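Local coordinates for protein acetaldehyde dehydrogenase (Acetylating) (Geobacillus thermoglucosidasius, PDB 5J78) that probably catalyses the reversible, NAD- and coenzyme A-dependent oxidation of acetaldehyde to acetyl-CoA, at residues 26-31 and 199-204; 34-39 and 195-200. All coordinates share one frame; numbering follows the deposited sequence. Where two conformers were deposited one is given.

Contact 1 (26-31 and 199-204); sequences RDIDLQ and QPTMAA
Ile28 lies against Gln199 and Thr201 where the start of helix 28-51 meets the turn that leads into helix 202-210. That turn belongs to a beta-alpha-beta unit, strand 194-196 to helix 202-210 to strand 216-219, of what is probably the Rossmann-like cofactor-binding domain of the aldehyde dehydrogenase family. With its CG1 branch anti to the backbone N (chi1 -173°), Ile28 sends CD1 alongside the methyl of Thr201, CD1 to CG2 being 3.9 Å. The Ile28 side chain runs antiparallel to those of Gln199 and Thr201, flank against flank, so the contact is lateral and not end to end. The aliphatic part of Gln199 is met as well, Ile28 CD1 lying 3.9 Å from Gln199 CB.

One helical turn on, Gln31 and Gln199 cross obliquely, their amide planes only 21° apart. Gln31 OE1 approaches Gln199 NE2 to 3.5 Å, a polar proximity that does not qualify as a hydrogen bond. Gln199 OE1 lies 3.8 Å from Gln31 O, a closeness of two acceptor oxygens that cannot bond to each other.

Asp29 gives the contact carbon and not charge: its CB stands 4.2 Å from Ala203 CB, while the carboxylate is directed away from residues 199-204. There OD2 forms a salt bridge with Arg37 of the second subunit, which ties this helix start to the subunit interface.

Thr201 divides its work between two branches. Its methyl faces Ile28, whereas the hydroxyl is hydrogen-bonded to Ser32. Thr201 is also the N-cap residue of helix 202-210, and Thr201 OG1 accepts from Ala204 N at 3.1 Å with an N-H...O angle of 154°.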
# COMPACT_ATOMS: atom_id res chain seq x y z
N ARG A 26 -21.20 -12.78 5.63
CA ARG A 26 -19.98 -12.85 4.84
C ARG A 26 -19.67 -11.48 4.23
O ARG A 26 -18.51 -11.07 4.17
CB ARG A 26 -20.13 -13.91 3.74
CG ARG A 26 -18.86 -14.23 2.96
CD ARG A 26 -19.15 -15.03 1.70
NE ARG A 26 -19.86 -14.22 0.72
CZ ARG A 26 -20.55 -14.70 -0.31
NH1 ARG A 26 -20.64 -16.01 -0.53
NH2 ARG A 26 -21.15 -13.87 -1.12
N ASP A 27 -20.72 -10.77 3.84
CA ASP A 27 -20.60 -9.57 3.03
C ASP A 27 -21.07 -8.29 3.72
O ASP A 27 -21.26 -7.26 3.08
CB ASP A 27 -21.39 -9.78 1.74
CG ASP A 27 -20.93 -11.01 0.99
OD1 ASP A 27 -19.71 -11.25 0.94
OD2 ASP A 27 -21.79 -11.76 0.48
N ILE A 28 -21.24 -8.36 5.04
CA ILE A 28 -21.42 -7.16 5.84
C ILE A 28 -20.39 -6.06 5.46
O ILE A 28 -20.74 -4.89 5.41
CB ILE A 28 -21.34 -7.46 7.38
CG1 ILE A 28 -21.71 -6.22 8.21
CG2 ILE A 28 -19.96 -7.99 7.76
CD1 ILE A 28 -21.15 -6.19 9.61
N ASP A 29 -19.15 -6.43 5.14
CA ASP A 29 -18.20 -5.40 4.71
C ASP A 29 -18.71 -4.67 3.44
O ASP A 29 -18.71 -3.44 3.38
CB ASP A 29 -16.79 -6.00 4.50
CG ASP A 29 -16.73 -7.14 3.46
OD1 ASP A 29 -17.76 -7.66 2.97
OD2 ASP A 29 -15.60 -7.54 3.15
N LEU A 30 -19.19 -5.42 2.45
CA LEU A 30 -19.66 -4.80 1.21
C LEU A 30 -20.91 -3.97 1.44
O LEU A 30 -21.09 -2.89 0.85
CB LEU A 30 -19.95 -5.87 0.16
CG LEU A 30 -18.82 -6.82 -0.22
CD1 LEU A 30 -19.30 -7.76 -1.33
CD2 LEU A 30 -17.55 -6.06 -0.64
N GLN A 31 -21.80 -4.51 2.26
CA GLN A 31 -23.04 -3.82 2.62
C GLN A 31 -22.74 -2.55 3.40
O GLN A 31 -23.40 -1.54 3.21
CB GLN A 31 -23.96 -4.72 3.45
CG GLN A 31 -24.53 -5.90 2.66
CD GLN A 31 -25.15 -6.95 3.57
OE1 GLN A 31 -24.99 -6.90 4.79
NE2 GLN A 31 -25.87 -7.90 2.97
N GLN A 199 -23.55 -0.67 10.71
CA GLN A 199 -22.72 -1.87 10.71
C GLN A 199 -21.25 -1.46 10.64
O GLN A 199 -20.66 -1.48 9.54
CB GLN A 199 -23.08 -2.77 9.51
CG GLN A 199 -24.57 -2.83 9.08
CD GLN A 199 -24.74 -3.20 7.59
OE1 GLN A 199 -24.58 -2.35 6.69
NE2 GLN A 199 -25.04 -4.47 7.32
N PRO A 200 -20.64 -1.05 11.77
CA PRO A 200 -19.26 -0.55 11.71
C PRO A 200 -18.30 -1.64 11.25
O PRO A 200 -18.40 -2.77 11.72
CB PRO A 200 -18.95 -0.12 13.15
CG PRO A 200 -20.27 0.01 13.81
CD PRO A 200 -21.16 -1.00 13.14
N THR A 201 -17.43 -1.29 10.32
CA THR A 201 -16.39 -2.20 9.84
C THR A 201 -15.19 -1.37 9.40
O THR A 201 -15.32 -0.17 9.14
CB THR A 201 -16.84 -3.06 8.64
OG1 THR A 201 -17.05 -2.22 7.50
CG2 THR A 201 -18.12 -3.82 8.96
N MET A 202 -14.04 -2.01 9.28
CA MET A 202 -12.85 -1.32 8.79
C MET A 202 -13.10 -0.76 7.39
O MET A 202 -12.79 0.39 7.10
CB MET A 202 -11.64 -2.26 8.77
CG MET A 202 -10.98 -2.48 10.12
SD MET A 202 -9.36 -3.30 9.97
CE MET A 202 -8.49 -2.19 8.84
N ALA A 203 -13.67 -1.59 6.52
CA ALA A 203 -14.01 -1.17 5.16
C ALA A 203 -14.87 0.09 5.14
O ALA A 203 -14.61 0.98 4.34
CB ALA A 203 -14.69 -2.31 4.44
N ALA A 204 -15.87 0.18 6.01
CA ALA A 204 -16.76 1.33 6.02
C ALA A 204 -16.05 2.60 6.51
O ALA A 204 -16.24 3.68 5.96
CB ALA A 204 -18.00 1.06 6.91

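Contact 2 (34-39 and 195-200)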
# COMPACT_ATOMS: atom_id res chain seq x y z
N GLN A 34 -21.61 0.01 0.84
CA GLN A 34 -22.79 0.50 0.15
C GLN A 34 -23.55 1.51 1.01
O GLN A 34 -23.96 2.57 0.52
CB GLN A 34 -23.71 -0.67 -0.20
CG GLN A 34 -24.84 -0.29 -1.11
CD GLN A 34 -24.35 0.16 -2.44
OE1 GLN A 34 -24.00 -0.65 -3.29
NE2 GLN A 34 -24.30 1.47 -2.64
N GLU A 35 -23.72 1.19 2.28
CA GLU A 35 -24.44 2.08 3.19
C GLU A 35 -23.75 3.46 3.25
O GLU A 35 -24.42 4.49 3.08
CB GLU A 35 -24.52 1.47 4.58
CG GLU A 35 -25.31 2.30 5.60
CD GLU A 35 -25.34 1.69 7.02
OE1 GLU A 35 -24.30 1.24 7.53
OE2 GLU A 35 -26.42 1.66 7.63
N VAL A 36 -22.43 3.49 3.47
CA VAL A 36 -21.66 4.75 3.44
C VAL A 36 -21.90 5.54 2.15
O VAL A 36 -22.15 6.76 2.19
CB VAL A 36 -20.14 4.48 3.58
CG1 VAL A 36 -19.32 5.73 3.35
CG2 VAL A 36 -19.87 3.93 4.97
N ARG A 37 -21.84 4.86 1.02
CA ARG A 37 -22.07 5.52 -0.27
C ARG A 37 -23.47 6.12 -0.34
O ARG A 37 -23.64 7.26 -0.72
CB ARG A 37 -21.84 4.56 -1.43
CG ARG A 37 -20.39 4.07 -1.51
CD ARG A 37 -20.13 3.25 -2.77
NE ARG A 37 -18.75 2.77 -2.88
CZ ARG A 37 -18.34 1.92 -3.82
NH1 ARG A 37 -19.20 1.48 -4.72
NH2 ARG A 37 -17.08 1.51 -3.88
N ASN A 38 -24.48 5.36 0.08
CA ASN A 38 -25.83 5.89 0.14
C ASN A 38 -25.96 7.12 1.06
O ASN A 38 -26.60 8.10 0.69
CB ASN A 38 -26.80 4.82 0.60
CG ASN A 38 -26.98 3.69 -0.43
OD1 ASN A 38 -26.75 3.87 -1.61
ND2 ASN A 38 -27.38 2.53 0.04
N TYR A 39 -25.37 7.07 2.25
CA TYR A 39 -25.42 8.21 3.16
C TYR A 39 -24.76 9.45 2.57
O TYR A 39 -25.27 10.56 2.71
CB TYR A 39 -24.73 7.88 4.50
CG TYR A 39 -25.46 6.88 5.36
CD1 TYR A 39 -26.78 6.53 5.10
CD2 TYR A 39 -24.82 6.29 6.44
CE1 TYR A 39 -27.44 5.60 5.90
CE2 TYR A 39 -25.47 5.37 7.24
CZ TYR A 39 -26.78 5.03 6.97
OH TYR A 39 -27.43 4.10 7.77
N SER A 195 -26.63 11.28 9.53
CA SER A 195 -26.73 9.83 9.36
C SER A 195 -25.65 9.16 10.18
O SER A 195 -24.72 9.82 10.65
CB SER A 195 -26.62 9.44 7.88
OG SER A 195 -25.44 9.97 7.29
N CYS A 196 -25.79 7.84 10.37
CA CYS A 196 -24.79 7.08 11.11
C CYS A 196 -24.69 5.65 10.58
O CYS A 196 -25.69 4.98 10.37
CB CYS A 196 -25.16 7.08 12.60
SG CYS A 196 -24.01 6.27 13.73
N ILE A 197 -23.45 5.22 10.35
CA ILE A 197 -23.15 3.83 9.98
C ILE A 197 -23.75 2.88 11.04
O ILE A 197 -23.50 3.03 12.23
CB ILE A 197 -21.61 3.60 9.87
CG1 ILE A 197 -21.02 4.37 8.68
CG2 ILE A 197 -21.28 2.13 9.71
CD1 ILE A 197 -19.52 4.51 8.75
N THR A 198 -24.51 1.89 10.60
CA THR A 198 -25.16 0.95 11.51
C THR A 198 -24.36 -0.34 11.70
O THR A 198 -24.49 -1.01 12.71
CB THR A 198 -26.57 0.58 11.04
OG1 THR A 198 -26.49 -0.08 9.77
CG2 THR A 198 -27.41 1.84 10.90
N GLN A 199 -23.55 -0.67 10.71
CA GLN A 199 -22.72 -1.87 10.71
C GLN A 199 -21.25 -1.46 10.64
O GLN A 199 -20.66 -1.48 9.54
CB GLN A 199 -23.08 -2.77 9.51
CG GLN A 199 -24.57 -2.83 9.08
CD GLN A 199 -24.74 -3.20 7.59
OE1 GLN A 199 -24.58 -2.35 6.69
NE2 GLN A 199 -25.04 -4.47 7.32
N PRO A 200 -20.64 -1.05 11.77
CA PRO A 200 -19.26 -0.55 11.71
C PRO A 200 -18.30 -1.64 11.25
O PRO A 200 -18.40 -2.77 11.72
CB PRO A 200 -18.95 -0.12 13.15
CG PRO A 200 -20.27 0.01 13.81
CD PRO A 200 -21.16 -1.00 13.14
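Glu35 presents its carboxylate to Thr198, and each oxygen receives a different donor. Thr198 N donates to Glu35 OE1 at 3.1 Å with an N-H...O angle of 161°, and Thr198 OG1 donates to Glu35 OE2 at 2.8 Å. Both donors arrive on the syn side, though the backbone N-H comes from 34° out of the carboxylate plane. An extended Glu35 chain, its CG anti to the backbone N, carries the group out from the helix to cross Thr198 at about a right angle. Glu35 OE2 takes a second, weak bond from Tyr39 OH, 2.6 Å away and one turn along the same helix. Three donors on two oxygens would probably favour the ionised carboxylate.

Helix 28-51 here runs over strand 194-196 and the loop after it. That strand joins the mixed sheet, probably of the Rossmann-like domain, through backbone bonds to strand 160-165: Ser195 pairs with Ile161 and Phe163, and Ile197 with Phe163.

The Tyr39 ring is sandwiched. Over one face sits Ser195 CB, a CH-pi contact 3.9 Å from the centroid of the Tyr39 ring and 17° off its normal; Glu35 O lies above the opposite face. Next to Glu35 along the helix, Val36 CG2 packs on Ile197 CD1 at 3.8 Å, while Arg37 NE makes a salt bridge to Glu207 of helix 202-210.

The two contacts have centres 9 Å apart and use the start and a following part of helix 28-51. Along the chain come 26-31, 34-39, 195-200 and 199-204, so the pairing is crossed in order: the helix start meets the later end of the 195-204 run, and the following part meets its earlier end. The two later segments overlap at Gln199 and Pro200, and Ala204 of contact 1 packs on Val36 and Ile197 of contact 2. Together they lay the N-terminal helix along the passage from strand 194-196 to helix 202-210. Both also reach the second subunit, where Arg37 of one chain bridges to Asp27 and Asp29 of the other.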